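Local coordinates for Cog5 (Kluyveromyces lactis, PDB 4U6U), which forms, together with Cog7, part of the conserved oligomeric Golgi complex, a multisubunit tether that probably helps capture vesicles before they fuse at the Golgi, at residues Lys157-Ala162 / Phe224-Val228; Leu47-Leu52 / Lys67-His72; Asn113-Cys118 / Arg130-Ile135. The protein carries 7 engineered substitutions. All blocks are in the same frame, centred on the assembly; numbering follows the deposited sequence.

Interaction 1: residues Lys157-Ala162 / Phe224-Val228; sequences KIQTTA and FWSKV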
ATOM      1  N   LYS B 157      -6.225 -19.930  -5.163  1.00115.52           N
ATOM      2  CA  LYS B 157      -6.836 -20.524  -6.342  1.00115.47           C
ATOM      3  C   LYS B 157      -6.088 -21.796  -6.763  1.00110.68           C
ATOM      4  O   LYS B 157      -6.723 -22.811  -7.053  1.00107.06           O
ATOM      5  CB  LYS B 157      -6.885 -19.521  -7.498  1.00115.25           C
ATOM      6  CG  LYS B 157      -7.868 -18.371  -7.290  1.00125.49           C
ATOM      7  CD  LYS B 157      -7.800 -17.335  -8.428  1.00127.17           C
ATOM      8  CE  LYS B 157      -9.174 -17.017  -9.036  1.00121.41           C
ATOM      9  NZ  LYS B 157     -10.255 -16.827  -8.020  1.00114.69           N
ATOM     10  N   ILE B 158      -4.754 -21.760  -6.759  1.00102.27           N
ATOM     11  CA  ILE B 158      -3.970 -22.955  -7.081  1.00107.00           C
ATOM     12  C   ILE B 158      -4.360 -24.082  -6.117  1.00103.15           C
ATOM     13  O   ILE B 158      -4.575 -25.210  -6.548  1.00102.01           O
ATOM     14  CB  ILE B 158      -2.410 -22.706  -7.080  1.00 92.63           C
ATOM     15  CG1 ILE B 158      -1.793 -22.747  -5.685  1.00106.27           C
ATOM     16  CG2 ILE B 158      -2.068 -21.393  -7.766  1.00 87.74           C
ATOM     17  CD1 ILE B 158      -0.343 -22.282  -5.645  1.00116.06           C
ATOM     18  N   GLN B 159      -4.494 -23.766  -4.830  1.00 94.90           N
ATOM     19  CA  GLN B 159      -4.831 -24.767  -3.828  1.00 91.80           C
ATOM     20  C   GLN B 159      -6.201 -25.400  -4.084  1.00106.32           C
ATOM     21  O   GLN B 159      -6.332 -26.615  -4.031  1.00100.78           O
ATOM     22  CB  GLN B 159      -4.791 -24.149  -2.432  1.00107.27           C
ATOM     23  CG  GLN B 159      -4.523 -25.137  -1.305  1.00115.36           C
ATOM     24  CD  GLN B 159      -5.637 -25.157  -0.274  1.00127.06           C
ATOM     25  OE1 GLN B 159      -6.719 -25.701  -0.518  1.00134.95           O
ATOM     26  NE2 GLN B 159      -5.380 -24.563   0.885  1.00126.30           N
ATOM     27  N   THR B 160      -7.219 -24.584  -4.357  1.00116.48           N
ATOM     28  CA  THR B 160      -8.577 -25.104  -4.572  1.00111.30           C
ATOM     29  C   THR B 160      -8.688 -25.966  -5.837  1.00105.65           C
ATOM     30  O   THR B 160      -9.332 -27.024  -5.822  1.00 99.10           O
ATOM     31  CB  THR B 160      -9.614 -23.960  -4.630  1.00101.29           C
ATOM     32  OG1 THR B 160     -10.233 -23.824  -3.346  1.00 99.83           O
ATOM     33  CG2 THR B 160     -10.702 -24.266  -5.630  1.00102.46           C
ATOM     34  N   THR B 161      -8.081 -25.512  -6.929  1.00101.06           N
ATOM     35  CA  THR B 161      -8.135 -26.260  -8.183  1.00109.99           C
ATOM     36  C   THR B 161      -7.285 -27.533  -8.151  1.00109.26           C
ATOM     37  O   THR B 161      -7.742 -28.604  -8.565  1.00 99.99           O
ATOM     38  CB  THR B 161      -7.725 -25.366  -9.376  1.00108.71           C
ATOM     39  OG1 THR B 161      -8.888 -24.658  -9.838  1.00104.93           O
ATOM     40  CG2 THR B 161      -7.210 -26.198 -10.524  1.00109.85           C
ATOM     41  N   ALA B 162      -6.069 -27.423  -7.627  1.00108.95           N
ATOM     42  CA  ALA B 162      -5.196 -28.582  -7.481  1.00101.69           C
ATOM     43  C   ALA B 162      -5.887 -29.672  -6.668  1.00 91.34           C
ATOM     44  O   ALA B 162      -5.757 -30.867  -6.954  1.00 92.04           O
ATOM     45  CB  ALA B 162      -3.910 -28.187  -6.833  1.00103.47           C
ATOM     46  N   PHE B 224       0.370 -20.092 -11.950  1.00128.63           N
ATOM     47  CA  PHE B 224      -0.814 -20.860 -11.578  1.00115.52           C
ATOM     48  C   PHE B 224      -0.735 -22.323 -12.043  1.00114.29           C
ATOM     49  O   PHE B 224      -0.728 -23.238 -11.222  1.00103.91           O
ATOM     50  CB  PHE B 224      -2.066 -20.194 -12.135  1.00107.26           C
ATOM     51  CG  PHE B 224      -3.299 -21.055 -12.057  1.00104.70           C
ATOM     52  CD1 PHE B 224      -3.987 -21.206 -10.859  1.00100.73           C
ATOM     53  CD2 PHE B 224      -3.777 -21.706 -13.192  1.00105.45           C
ATOM     54  CE1 PHE B 224      -5.138 -21.988 -10.792  1.00 99.69           C
ATOM     55  CE2 PHE B 224      -4.919 -22.488 -13.137  1.00106.07           C
ATOM     56  CZ  PHE B 224      -5.603 -22.631 -11.930  1.00105.07           C
ATOM     57  N   TRP B 225      -0.647 -22.546 -13.349  1.00118.30           N
ATOM     58  CA  TRP B 225      -0.567 -23.906 -13.864  1.00119.11           C
ATOM     59  C   TRP B 225       0.619 -24.648 -13.298  1.00119.81           C
ATOM     60  O   TRP B 225       0.471 -25.764 -12.822  1.00114.21           O
ATOM     61  CB  TRP B 225      -0.486 -23.908 -15.383  1.00125.34           C
ATOM     62  CG  TRP B 225      -1.778 -23.588 -16.034  1.00130.30           C
ATOM     63  CD1 TRP B 225      -1.994 -22.642 -16.987  1.00138.51           C
ATOM     64  CD2 TRP B 225      -3.042 -24.216 -15.798  1.00125.18           C
ATOM     65  NE1 TRP B 225      -3.314 -22.631 -17.358  1.00139.35           N
ATOM     66  CE2 TRP B 225      -3.983 -23.594 -16.640  1.00128.94           C
ATOM     67  CE3 TRP B 225      -3.474 -25.251 -14.960  1.00114.32           C
ATOM     68  CZ2 TRP B 225      -5.325 -23.964 -16.673  1.00122.86           C
ATOM     69  CZ3 TRP B 225      -4.813 -25.619 -14.990  1.00111.74           C
ATOM     70  CH2 TRP B 225      -5.720 -24.976 -15.841  1.00117.87           C
ATOM     71  N   SER B 226       1.788 -24.015 -13.335  1.00127.22           N
ATOM     72  CA  SER B 226       3.001 -24.649 -12.847  1.00128.75           C
ATOM     73  C   SER B 226       2.792 -25.229 -11.460  1.00132.05           C
ATOM     74  O   SER B 226       3.151 -26.373 -11.206  1.00140.58           O
ATOM     75  CB  SER B 226       4.167 -23.674 -12.823  1.00129.97           C
ATOM     76  OG  SER B 226       5.315 -24.315 -12.297  1.00134.39           O
ATOM     77  N   LYS B 227       2.228 -24.435 -10.559  1.00125.54           N
ATOM     78  CA  LYS B 227       1.998 -24.906  -9.200  1.00120.44           C
ATOM     79  C   LYS B 227       0.894 -25.974  -9.096  1.00114.32           C
ATOM     80  O   LYS B 227       1.090 -26.957  -8.370  1.00117.39           O
ATOM     81  CB  LYS B 227       1.703 -23.737  -8.263  1.00118.89           C
ATOM     82  CG  LYS B 227       2.943 -22.927  -7.935  1.00117.45           C
ATOM     83  CD  LYS B 227       3.776 -23.579  -6.861  1.00123.92           C
ATOM     84  CE  LYS B 227       5.183 -22.996  -6.844  1.00135.98           C
ATOM     85  NZ  LYS B 227       5.896 -23.254  -5.551  1.00143.20           N
ATOM     86  N   VAL B 228      -0.251 -25.821  -9.780  1.00 99.93           N
ATOM     87  CA  VAL B 228      -1.290 -26.853  -9.625  1.00110.78           C
ATOM     88  C   VAL B 228      -0.818 -28.125 -10.308  1.00111.05           C
ATOM     89  O   VAL B 228      -1.128 -29.228  -9.861  1.00113.04           O
ATOM     90  CB  VAL B 228      -2.700 -26.494 -10.216  1.00102.08           C
ATOM     91  CG1 VAL B 228      -2.945 -24.998 -10.174  1.00 91.36           C
ATOM     92  CG2 VAL B 228      -2.882 -27.037 -11.639  1.00100.85           C
TER
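Ile158 reaches from helix 143-167 to three residues of helix 220-241, Phe224, Lys227 and Val228. Its CB lies 3.9 Å from CG1 of Val228, and its two branches then part. The Ile158 and Phe224 side chains slide past each other in opposite directions, CG2 meeting ring atom CD1 at 3.6 Å, obliquely to the ring. The longer branch, with CG1 set between the backbone N and the carbonyl carbon (chi1 82°), carries CD1 alongside Lys227, where it lies 3.6 Å from CB. A branched isoleucine suits this place because each arm has its own partner. Phe224 is wedged in further by Val228, whose CG1 sits over one ring face toward the rim, and by Thr161, which turns its methyl CG2 toward CZ at 4.2 Å. Ala162 is small enough for its CB to lie 4.0 Å from CB of Val228, and the CA atoms of these two residues, 4.8 Å apart, are the segments' nearest pair; the segment axes cross at -49°. The ammonium of Lys157 is hydrogen-bonded to the carbonyl of Cys118 and to OD1 of Asn121. No hydrogen bond joins the segments, which implies that apolar fit holds these C-terminal Cog5 helices here.

Interaction 2: residues Leu47-Leu52 / Lys67-His72; sequences LQMMPL and KIAALH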
ATOM      1  N   LEU B  47      -8.712  12.323  11.252  1.00141.60           N
ATOM      2  CA  LEU B  47      -8.545  10.886  11.023  1.00135.99           C
ATOM      3  C   LEU B  47      -9.385  10.098  12.008  1.00134.36           C
ATOM      4  O   LEU B  47     -10.175   9.244  11.617  1.00137.51           O
ATOM      5  CB  LEU B  47      -7.082  10.475  11.158  1.00132.89           C
ATOM      6  CG  LEU B  47      -6.504   9.477  10.160  1.00127.29           C
ATOM      7  CD1 LEU B  47      -5.611   8.480  10.889  1.00126.41           C
ATOM      8  CD2 LEU B  47      -7.597   8.778   9.393  1.00133.00           C
ATOM      9  N   GLN B  48      -9.185  10.375  13.292  1.00131.79           N
ATOM     10  CA  GLN B  48      -9.917   9.692  14.349  1.00131.26           C
ATOM     11  C   GLN B  48     -11.405  10.011  14.336  1.00132.34           C
ATOM     12  O   GLN B  48     -12.173   9.424  15.099  1.00126.69           O
ATOM     13  CB  GLN B  48      -9.363  10.087  15.713  1.00127.96           C
ATOM     14  CG  GLN B  48      -7.965   9.636  16.005  1.00131.97           C
ATOM     15  CD  GLN B  48      -7.489  10.176  17.333  1.00138.65           C
ATOM     16  OE1 GLN B  48      -7.503  11.393  17.560  1.00142.11           O
ATOM     17  NE2 GLN B  48      -7.095   9.277  18.233  1.00133.86           N
ATOM     18  N   MET B  49     -11.820  10.897  13.438  1.00139.71           N
ATOM     19  CA  MET B  49     -13.218  11.296  13.353  1.00137.50           C
ATOM     20  C   MET B  49     -13.935  10.515  12.252  1.00130.22           C
ATOM     21  O   MET B  49     -15.126  10.716  12.006  1.00123.86           O
ATOM     22  CB  MET B  49     -13.312  12.806  13.103  1.00133.04           C
ATOM     23  CG  MET B  49     -14.535  13.482  13.692  1.00130.48           C
ATOM     24  SD  MET B  49     -14.328  15.274  13.833  1.00188.96           S
ATOM     25  CE  MET B  49     -13.787  15.691  12.179  1.00164.06           C
ATOM     26  N   MET B  50     -13.191   9.620  11.606  1.00134.06           N
ATOM     27  CA  MET B  50     -13.728   8.723  10.585  1.00140.24           C
ATOM     28  C   MET B  50     -13.603   7.273  11.026  1.00157.78           C
ATOM     29  O   MET B  50     -12.536   6.662  10.889  1.00155.53           O
ATOM     30  CB  MET B  50     -13.017   8.923   9.250  1.00126.87           C
ATOM     31  CG  MET B  50     -13.492  10.144   8.499  1.00127.96           C
ATOM     32  SD  MET B  50     -12.519  10.442   7.024  1.00158.53           S
ATOM     33  CE  MET B  50     -10.899  10.656   7.749  1.00106.40           C
ATOM     34  N   PRO B  51     -14.702   6.714  11.555  1.00164.72           N
ATOM     35  CA  PRO B  51     -14.747   5.320  11.989  1.00166.95           C
ATOM     36  C   PRO B  51     -14.977   4.469  10.759  1.00160.81           C
ATOM     37  O   PRO B  51     -15.147   5.016   9.666  1.00155.68           O
ATOM     38  CB  PRO B  51     -15.945   5.273  12.947  1.00170.18           C
ATOM     39  CG  PRO B  51     -16.685   6.613  12.757  1.00167.44           C
ATOM     40  CD  PRO B  51     -16.037   7.336  11.611  1.00165.73           C
ATOM     41  N   LEU B  52     -14.982   3.156  10.900  1.00159.27           N
ATOM     42  CA  LEU B  52     -15.229   2.373   9.715  1.00155.60           C
ATOM     43  C   LEU B  52     -16.459   1.475   9.870  1.00163.54           C
ATOM     44  O   LEU B  52     -17.400   1.756  10.617  1.00163.79           O
ATOM     45  CB  LEU B  52     -13.970   1.557   9.387  1.00143.20           C
ATOM     46  CG  LEU B  52     -13.642   1.178   7.938  1.00132.51           C
ATOM     47  CD1 LEU B  52     -13.855   2.364   6.999  1.00127.87           C
ATOM     48  CD2 LEU B  52     -12.209   0.664   7.849  1.00118.89           C
ATOM     49  N   LYS B  67     -12.075   7.370   1.810  1.00128.48           N
ATOM     50  CA  LYS B  67     -11.793   8.651   2.426  1.00129.73           C
ATOM     51  C   LYS B  67     -10.661   8.484   3.447  1.00131.31           C
ATOM     52  O   LYS B  67      -9.746   9.308   3.486  1.00142.57           O
ATOM     53  CB  LYS B  67     -13.054   9.247   3.077  1.00134.97           C
ATOM     54  CG  LYS B  67     -14.113   9.731   2.080  1.00146.52           C
ATOM     55  CD  LYS B  67     -15.290  10.415   2.777  1.00156.15           C
ATOM     56  CE  LYS B  67     -16.314  10.945   1.770  1.00157.31           C
ATOM     57  NZ  LYS B  67     -17.468  11.654   2.408  1.00151.86           N
ATOM     58  N   ILE B  68     -10.712   7.437   4.270  1.00114.61           N
ATOM     59  CA  ILE B  68      -9.626   7.192   5.222  1.00119.29           C
ATOM     60  C   ILE B  68      -8.295   6.981   4.491  1.00122.83           C
ATOM     61  O   ILE B  68      -7.243   7.431   4.954  1.00119.46           O
ATOM     62  CB  ILE B  68      -9.916   5.995   6.146  1.00120.86           C
ATOM     63  CG1 ILE B  68     -11.025   6.361   7.131  1.00126.00           C
ATOM     64  CG2 ILE B  68      -8.660   5.592   6.930  1.00110.36           C
ATOM     65  CD1 ILE B  68     -11.300   5.281   8.157  1.00134.83           C
ATOM     66  N   ALA B  69      -8.339   6.290   3.355  1.00127.10           N
ATOM     67  CA  ALA B  69      -7.129   6.047   2.571  1.00130.19           C
ATOM     68  C   ALA B  69      -6.532   7.352   2.073  1.00128.89           C
ATOM     69  O   ALA B  69      -5.325   7.566   2.182  1.00127.57           O
ATOM     70  CB  ALA B  69      -7.424   5.135   1.405  1.00130.11           C
ATOM     71  N   ALA B  70      -7.391   8.215   1.532  1.00108.64           N
ATOM     72  CA  ALA B  70      -6.986   9.524   1.026  1.00113.29           C
ATOM     73  C   ALA B  70      -6.329  10.371   2.123  1.00119.85           C
ATOM     74  O   ALA B  70      -5.359  11.099   1.873  1.00118.06           O
ATOM     75  CB  ALA B  70      -8.168  10.243   0.444  1.00107.84           C
ATOM     76  N   LEU B  71      -6.884  10.289   3.329  1.00114.58           N
ATOM     77  CA  LEU B  71      -6.319  10.952   4.493  1.00109.14           C
ATOM     78  C   LEU B  71      -4.894  10.454   4.723  1.00108.79           C
ATOM     79  O   LEU B  71      -4.005  11.220   5.055  1.00112.19           O
ATOM     80  CB  LEU B  71      -7.177  10.694   5.736  1.00108.93           C
ATOM     81  CG  LEU B  71      -7.638  11.882   6.584  1.00114.74           C
ATOM     82  CD1 LEU B  71      -6.472  12.709   7.106  1.00123.61           C
ATOM     83  CD2 LEU B  71      -8.571  12.754   5.789  1.00114.64           C
ATOM     84  N   HIS B  72      -4.674   9.160   4.557  1.00116.13           N
ATOM     85  CA  HIS B  72      -3.327   8.632   4.721  1.00129.61           C
ATOM     86  C   HIS B  72      -2.386   9.151   3.651  1.00124.73           C
ATOM     87  O   HIS B  72      -1.192   9.308   3.890  1.00125.33           O
ATOM     88  CB  HIS B  72      -3.341   7.107   4.722  1.00129.49           C
ATOM     89  CG  HIS B  72      -3.623   6.531   6.067  1.00119.97           C
ATOM     90  ND1 HIS B  72      -2.644   6.358   7.019  1.00119.97           N
ATOM     91  CD2 HIS B  72      -4.786   6.130   6.636  1.00114.24           C
ATOM     92  CE1 HIS B  72      -3.189   5.855   8.112  1.00130.94           C
ATOM     93  NE2 HIS B  72      -4.488   5.708   7.906  1.00125.21           N
TER
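Met50 lays its side chain across helix 61-81, touching a different residue at each stage. CB rests 3.9 Å from CG1 of Ile68, SD comes within 4.2 Å of CB of Lys67, the two side chains crossing at about a right angle, and the methyl CE ends 3.7 Å from CG of Leu71. The bend at chi3 (-60°) turns CE toward that leucine, and the flexible, unbranched thioether suits a place where one chain must follow a helix surface. Ile68 meets most of the opposing segment: its CG2 approaches CD2 of Leu47 at 4.2 Å, while its CD1 lies beside the carbonyl of Met50 and 4.0 Å from CD1 of Leu52. The setting is a helix-loop-helix connection. Helix 11-47 runs out here into a type I beta turn from Leu47 to Met50, with Met50 N bonded to Leu47 O at 3.0 Å, and the loop that follows lies against helix 61-81. With only an alanine at Ile68, a gap would probably open between Leu47 and Leu52, and the Met50 chain is likely to have less to lie on. Leu47 also slides past Leu71 in the opposite direction, its CD2 4.1 Å from CB of that residue, and its other methyl, CD1, comes obliquely to the imidazole of His72. His72 NE2 is hydrogen-bonded to Asn102 OD1 of helix 92-118, which gives the buried imidazole a polar partner. Leu47, Leu52 and Ile68 touch helix 92-118 as well, through Asn102 and Glu105. Lys67 contributes the root of its chain to the contact, and its extended remainder carries the ammonium group away from the loop toward the exposed side.

Interaction 3: residues Asn113-Cys118 / Arg130-Ile135; sequences NLTRDC and RIVTLI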
ATOM      1  N   ASN B 113     -11.173  -7.538   1.877  1.00112.57           N
ATOM      2  CA  ASN B 113     -12.276  -7.273   0.955  1.00125.08           C
ATOM      3  C   ASN B 113     -11.897  -7.580  -0.498  1.00127.59           C
ATOM      4  O   ASN B 113     -12.741  -7.965  -1.301  1.00129.51           O
ATOM      5  CB  ASN B 113     -12.758  -5.826   1.085  1.00126.03           C
ATOM      6  CG  ASN B 113     -14.210  -5.736   1.522  1.00131.43           C
ATOM      7  OD1 ASN B 113     -15.121  -5.733   0.690  1.00139.48           O
ATOM      8  ND2 ASN B 113     -14.432  -5.664   2.833  1.00125.64           N
ATOM      9  N   LEU B 114     -10.628  -7.383  -0.837  1.00121.24           N
ATOM     10  CA  LEU B 114     -10.140  -7.679  -2.178  1.00110.90           C
ATOM     11  C   LEU B 114      -9.974  -9.188  -2.379  1.00116.89           C
ATOM     12  O   LEU B 114     -10.296  -9.728  -3.441  1.00115.57           O
ATOM     13  CB  LEU B 114      -8.818  -6.957  -2.445  1.00101.26           C
ATOM     14  CG  LEU B 114      -8.122  -7.288  -3.767  1.00100.53           C
ATOM     15  CD1 LEU B 114      -8.994  -6.884  -4.948  1.00 97.03           C
ATOM     16  CD2 LEU B 114      -6.754  -6.621  -3.851  1.00101.56           C
ATOM     17  N   THR B 115      -9.431  -9.867  -1.370  1.00120.84           N
ATOM     18  CA  THR B 115      -9.237 -11.309  -1.475  1.00129.95           C
ATOM     19  C   THR B 115     -10.597 -11.987  -1.676  1.00129.12           C
ATOM     20  O   THR B 115     -10.783 -12.767  -2.608  1.00122.78           O
ATOM     21  CB  THR B 115      -8.515 -11.912  -0.207  1.00127.22           C
ATOM     22  OG1 THR B 115      -9.083 -11.384   0.997  1.00133.72           O
ATOM     23  CG2 THR B 115      -7.030 -11.598  -0.201  1.00115.97           C
ATOM     24  N   ARG B 116     -11.552 -11.622  -0.827  1.00128.56           N
ATOM     25  CA  ARG B 116     -12.910 -12.151  -0.864  1.00113.81           C
ATOM     26  C   ARG B 116     -13.597 -11.874  -2.185  1.00113.48           C
ATOM     27  O   ARG B 116     -14.305 -12.731  -2.717  1.00117.33           O
ATOM     28  CB  ARG B 116     -13.697 -11.599   0.323  1.00108.80           C
ATOM     29  CG  ARG B 116     -15.116 -12.071   0.461  1.00122.59           C
ATOM     30  CD  ARG B 116     -15.587 -11.717   1.851  1.00134.95           C
ATOM     31  NE  ARG B 116     -15.730 -10.284   2.060  1.00156.24           N
ATOM     32  CZ  ARG B 116     -15.453  -9.686   3.217  1.00166.17           C
ATOM     33  NH1 ARG B 116     -15.007 -10.406   4.246  1.00161.93           N
ATOM     34  NH2 ARG B 116     -15.602  -8.370   3.343  1.00169.09           N
ATOM     35  N   ASP B 117     -13.379 -10.681  -2.724  1.00119.43           N
ATOM     36  CA  ASP B 117     -14.023 -10.305  -3.971  1.00127.02           C
ATOM     37  C   ASP B 117     -13.351 -11.006  -5.166  1.00128.52           C
ATOM     38  O   ASP B 117     -13.905 -11.070  -6.251  1.00138.42           O
ATOM     39  CB  ASP B 117     -14.019  -8.780  -4.134  1.00124.25           C
ATOM     40  CG  ASP B 117     -15.129  -8.102  -3.323  1.00138.03           C
ATOM     41  OD1 ASP B 117     -15.856  -8.805  -2.578  1.00139.27           O
ATOM     42  OD2 ASP B 117     -15.269  -6.860  -3.420  1.00147.16           O
ATOM     43  N   CYS B 118     -12.165 -11.559  -4.966  1.00130.86           N
ATOM     44  CA  CYS B 118     -11.478 -12.231  -6.065  1.00131.34           C
ATOM     45  C   CYS B 118     -11.725 -13.740  -6.098  1.00133.68           C
ATOM     46  O   CYS B 118     -11.758 -14.357  -7.161  1.00129.08           O
ATOM     47  CB  CYS B 118      -9.981 -11.979  -5.984  1.00127.51           C
ATOM     48  SG  CYS B 118      -9.483 -10.441  -6.690  1.00129.73           S
ATOM     49  N   ARG B 130     -15.307  -2.555  -9.417  1.00170.30           N
ATOM     50  CA  ARG B 130     -15.116  -2.573  -7.967  1.00151.95           C
ATOM     51  C   ARG B 130     -13.710  -3.026  -7.588  1.00148.25           C
ATOM     52  O   ARG B 130     -13.032  -2.379  -6.798  1.00143.46           O
ATOM     53  CB  ARG B 130     -16.147  -3.482  -7.290  1.00139.84           C
ATOM     54  CG  ARG B 130     -15.832  -3.751  -5.820  1.00132.91           C
ATOM     55  CD  ARG B 130     -17.078  -3.939  -4.967  1.00138.06           C
ATOM     56  NE  ARG B 130     -16.729  -4.319  -3.597  1.00145.17           N
ATOM     57  CZ  ARG B 130     -17.138  -3.679  -2.502  1.00155.00           C
ATOM     58  NH1 ARG B 130     -17.933  -2.609  -2.592  1.00156.07           N
ATOM     59  NH2 ARG B 130     -16.752  -4.121  -1.308  1.00152.36           N
ATOM     60  N   ILE B 131     -13.280  -4.133  -8.181  1.00153.35           N
ATOM     61  CA  ILE B 131     -11.971  -4.734  -7.913  1.00146.10           C
ATOM     62  C   ILE B 131     -10.810  -3.846  -8.339  1.00141.57           C
ATOM     63  O   ILE B 131      -9.807  -3.761  -7.627  1.00135.53           O
ATOM     64  CB  ILE B 131     -11.853  -6.117  -8.605  1.00138.97           C
ATOM     65  CG1 ILE B 131     -12.763  -7.120  -7.886  1.00137.20           C
ATOM     66  CG2 ILE B 131     -10.418  -6.623  -8.603  1.00129.37           C
ATOM     67  CD1 ILE B 131     -12.836  -8.452  -8.540  1.00137.67           C
ATOM     68  N   VAL B 132     -10.944  -3.189  -9.489  1.00141.47           N
ATOM     69  CA  VAL B 132      -9.928  -2.239  -9.935  1.00143.70           C
ATOM     70  C   VAL B 132      -9.718  -1.164  -8.874  1.00140.88           C
ATOM     71  O   VAL B 132      -8.580  -0.784  -8.583  1.00127.38           O
ATOM     72  CB  VAL B 132     -10.289  -1.584 -11.291  1.00139.87           C
ATOM     73  CG1 VAL B 132      -9.358  -0.424 -11.590  1.00130.50           C
ATOM     74  CG2 VAL B 132     -10.190  -2.604 -12.407  1.00144.90           C
ATOM     75  N   THR B 133     -10.814  -0.713  -8.265  1.00149.56           N
ATOM     76  CA  THR B 133     -10.731   0.321  -7.235  1.00154.75           C
ATOM     77  C   THR B 133      -9.939  -0.203  -6.035  1.00143.66           C
ATOM     78  O   THR B 133      -9.085   0.503  -5.493  1.00144.88           O
ATOM     79  CB  THR B 133     -12.144   0.800  -6.767  1.00143.20           C
ATOM     80  OG1 THR B 133     -12.969   1.087  -7.904  1.00154.95           O
ATOM     81  CG2 THR B 133     -12.043   2.045  -5.880  1.00126.83           C
ATOM     82  N   LEU B 134     -10.210  -1.446  -5.639  1.00131.52           N
ATOM     83  CA  LEU B 134      -9.477  -2.086  -4.552  1.00115.45           C
ATOM     84  C   LEU B 134      -7.977  -2.193  -4.849  1.00119.02           C
ATOM     85  O   LEU B 134      -7.146  -1.901  -3.986  1.00 99.34           O
ATOM     86  CB  LEU B 134     -10.051  -3.473  -4.264  1.00116.72           C
ATOM     87  CG  LEU B 134     -11.206  -3.577  -3.264  1.00121.31           C
ATOM     88  CD1 LEU B 134     -11.089  -2.492  -2.205  1.00 99.87           C
ATOM     89  CD2 LEU B 134     -12.568  -3.549  -3.955  1.00119.19           C
ATOM     90  N   ILE B 135      -7.629  -2.600  -6.070  1.00130.30           N
ATOM     91  CA  ILE B 135      -6.220  -2.722  -6.458  1.00135.73           C
ATOM     92  C   ILE B 135      -5.486  -1.395  -6.343  1.00136.81           C
ATOM     93  O   ILE B 135      -4.464  -1.311  -5.655  1.00132.12           O
ATOM     94  CB  ILE B 135      -6.050  -3.249  -7.909  1.00129.03           C
ATOM     95  CG1 ILE B 135      -6.522  -4.705  -8.005  1.00130.98           C
ATOM     96  CG2 ILE B 135      -4.590  -3.148  -8.354  1.00118.46           C
ATOM     97  CD1 ILE B 135      -6.323  -5.337  -9.371  1.00126.73           C
TER
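Asp117 OD2 receives the NE-H of Arg130 at 2.9 Å, a salt bridge between helices 92-118 and 128-141. The bond is nearly straight, 169° at the hydrogen, and meets the oxygen almost along its C-O axis. OD2 lies close to the guanidinium plane, at its edge, although the carboxylate and guanidinium planes are strongly tilted against each other. On the same guanidinium, NH2 reaches OD1 of Asn113 at 3.0 Å in a weak, bent hydrogen bond. Arginine suits this position because its long chain crosses between the helices and offers separate N-H groups to residues one helical turn apart. Asp117 is engaged from a second quarter, its OD1 pairing with Lys123 in the short helix between the two segments; Asp59 gives Arg130 a further long, weak ion pair.

Beside this polar pair lies an apolar patch. Leu114 places CD1 3.6 Å from CB of Leu134 and 3.9 Å from CG2 of Ile131 because its CG is turned away from the backbone N (chi1 174°). Leu114 and Leu134 run past each other in opposite directions, whereas Ile131 crosses Leu114 at about a right angle. The other branch of Ile131 ends with CD1 near the Asp117 carbonyl oxygen and 4.3 Å from SG of Cys118. Leu114 also touches helix 143-167 through Leu146 and Thr149. The segment axes approach to 10.0 Å at 148°, a roughly antiparallel packing of neighbouring helices in an all-helical region. Because the contact is largely buried, the opposite charges of Asp117 and Arg130 would probably strengthen each other's ionisation, adding directional specificity to packing that leucine and isoleucine alone supply less selectively.

In the fold
Interactions 1 and 3 are mainly buried contacts between helices of the C-terminal Cog5 region, whereas interaction 2, where a loop lies on a helix, is only partly buried. They follow one another along the elongated chain, with interactions 1 and 2 on opposite sides of its centre, about 37 Å apart between centres, and interaction 3 nearest the middle. Interactions 1 and 3 touch directly, through Lys157 NZ and the Cys118 carbonyl. Helix 92-118 takes part in both interaction 3, to which it supplies 113-118, and the surroundings of interaction 2, where it covers the Leu47-Ile68 patch. The chemistry differs accordingly: interactions 1 and 2 have no hydrogen bond across their segments, while interaction 3 pairs charges beside its apolar core.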